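Local coordinates for protein aminotransferase (Neisseria meningitidis Z2491, PDB 3JTX) that probably transfers amino groups between amino acids and keto acids, as a pyridoxal-phosphate-dependent enzyme of the class I and II aminotransferase family, at residues D337-A342 and G356-R361. Residues are numbered along the deposited sequence; the frame is centred on the assembly and turned at random.
Sequences DDLAFA and GRFLAR
R357, in the 3-10 turn 356-359, reaches the first turn of helix 338-349 and grips D338 side-on, a two-pronged salt bridge within a network of D337, D338 and R357. The helix and the turn belong to the C-terminal part of a class I/II, PLP-dependent aminotransferase; the contact ties the start of the helix to the segment that leaves strand 354-355 of the small antiparallel sheet and leads on to strand 372-376. NH2 of R357 donates to D338 OD1 (2.8 Å) almost straight and in the guanidinium plane, yet meets the oxygen from above the carboxylate plane. NE of R357 donates to D338 OD2 (3.0 Å), meeting it on the syn side but out of the carboxylate plane, while OD2 itself sits slightly off the guanidinium plane. Carboxylate and guanidinium are therefore twisted by 52° rather than coplanar. The R357 chain bends at chi3 (63°), which swings NE out of the extended line set by chi2. A weak third bond, R357 N to D338 OD2 (3.4 Å), ties the same carboxylate to the turn's backbone, and G371 N also donates to D338 OD1, so this buried charge has several partners.

With CG anti to the backbone N (chi1 -170°), D337 caps the helix, OD1 accepting from A340 N at 3.0 Å from above the carboxylate plane. The same OD1 makes only a long, purely electrostatic pair with R357 NH2, well out of the guanidinium plane.

One guanidinium face is capped by an aliphatic carbon: CB of L339 lies over its centre, 3.9 Å from R357 CZ, the two side chains crossing at about a right angle. L339 CD1 approaches F358 CZ obliquely, and helix 13-20 packs on both residues through A20.

One water links the charges again, donating to D337 OD1 and accepting from R357 NH1 at 2.9 Å.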
# COMPACT_ATOMS: atom_id res chain seq x y z
N ASP A 337 -24.82 -28.81 12.01
CA ASP A 337 -23.82 -28.39 12.98
C ASP A 337 -22.42 -28.37 12.34
O ASP A 337 -21.69 -29.36 12.37
CB ASP A 337 -23.85 -29.29 14.22
CG ASP A 337 -23.01 -28.76 15.37
OD1 ASP A 337 -22.16 -27.87 15.15
OD2 ASP A 337 -23.17 -29.26 16.49
N ASP A 338 -22.07 -27.22 11.77
CA ASP A 338 -20.81 -27.07 11.06
C ASP A 338 -19.59 -27.11 11.99
O ASP A 338 -18.50 -27.52 11.57
CB ASP A 338 -20.81 -25.80 10.21
CG ASP A 338 -21.24 -24.56 10.98
OD1 ASP A 338 -22.43 -24.51 11.40
OD2 ASP A 338 -20.40 -23.65 11.19
N LEU A 339 -19.77 -26.72 13.25
CA LEU A 339 -18.71 -26.79 14.25
C LEU A 339 -18.37 -28.25 14.57
O LEU A 339 -17.21 -28.65 14.55
CB LEU A 339 -19.14 -26.07 15.53
CG LEU A 339 -18.07 -25.87 16.59
CD1 LEU A 339 -16.83 -25.17 15.97
CD2 LEU A 339 -18.67 -25.05 17.75
N ALA A 340 -19.41 -29.05 14.83
CA ALA A 340 -19.24 -30.47 15.15
C ALA A 340 -18.68 -31.22 13.93
O ALA A 340 -17.88 -32.13 14.10
CB ALA A 340 -20.55 -31.09 15.61
N PHE A 341 -19.07 -30.81 12.72
CA PHE A 341 -18.54 -31.37 11.47
C PHE A 341 -17.01 -31.17 11.35
O PHE A 341 -16.26 -32.12 11.14
CB PHE A 341 -19.26 -30.73 10.28
CG PHE A 341 -19.12 -31.49 9.00
CD1 PHE A 341 -19.95 -32.57 8.73
CD2 PHE A 341 -18.21 -31.10 8.04
CE1 PHE A 341 -19.82 -33.28 7.53
CE2 PHE A 341 -18.09 -31.78 6.83
CZ PHE A 341 -18.89 -32.88 6.58
N ALA A 342 -16.56 -29.93 11.51
CA ALA A 342 -15.14 -29.62 11.43
C ALA A 342 -14.36 -30.35 12.54
O ALA A 342 -13.26 -30.85 12.30
CB ALA A 342 -14.91 -28.11 11.50
N GLY A 356 -18.71 -22.57 8.58
CA GLY A 356 -19.27 -21.43 7.84
C GLY A 356 -19.63 -20.26 8.73
O GLY A 356 -19.58 -19.10 8.30
N ARG A 357 -19.98 -20.54 9.98
CA ARG A 357 -20.33 -19.47 10.93
C ARG A 357 -19.17 -18.48 11.11
O ARG A 357 -19.39 -17.30 11.43
CB ARG A 357 -20.78 -20.07 12.28
CG ARG A 357 -19.67 -20.68 13.11
CD ARG A 357 -20.23 -21.44 14.30
NE ARG A 357 -21.05 -22.56 13.86
CZ ARG A 357 -21.81 -23.31 14.66
NH1 ARG A 357 -21.86 -23.07 15.97
NH2 ARG A 357 -22.51 -24.32 14.16
N PHE A 358 -17.95 -18.93 10.86
CA PHE A 358 -16.78 -18.06 10.99
C PHE A 358 -16.64 -17.02 9.89
O PHE A 358 -15.82 -16.10 10.02
CB PHE A 358 -15.49 -18.89 11.10
CG PHE A 358 -15.39 -19.74 12.36
CD1 PHE A 358 -16.19 -19.52 13.47
CD2 PHE A 358 -14.44 -20.75 12.44
CE1 PHE A 358 -16.06 -20.30 14.63
CE2 PHE A 358 -14.31 -21.55 13.59
CZ PHE A 358 -15.11 -21.32 14.68
N LEU A 359 -17.40 -17.17 8.80
CA LEU A 359 -17.36 -16.24 7.66
C LEU A 359 -18.58 -15.31 7.62
O LEU A 359 -18.77 -14.57 6.64
CB LEU A 359 -17.30 -17.04 6.33
CG LEU A 359 -16.10 -17.96 6.16
CD1 LEU A 359 -16.19 -18.76 4.85
CD2 LEU A 359 -14.84 -17.12 6.18
N ALA A 360 -19.40 -15.36 8.67
CA ALA A 360 -20.68 -14.66 8.66
C ALA A 360 -20.96 -13.97 9.99
O ALA A 360 -20.40 -14.33 11.04
CB ALA A 360 -21.79 -15.64 8.34
N ARG A 361 -21.82 -12.96 9.93
CA ARG A 361 -22.43 -12.37 11.10
C ARG A 361 -23.90 -12.78 11.26
O ARG A 361 -24.61 -13.00 10.30
CB ARG A 361 -22.32 -10.85 11.07
CG ARG A 361 -22.38 -10.30 12.48
CD ARG A 361 -22.37 -8.86 12.57
NE ARG A 361 -21.06 -8.25 12.35
CZ ARG A 361 -20.88 -6.94 12.44
NH1 ARG A 361 -21.91 -6.16 12.75
NH2 ARG A 361 -19.69 -6.41 12.21
O HOH W 1 -22.68 -25.60 17.21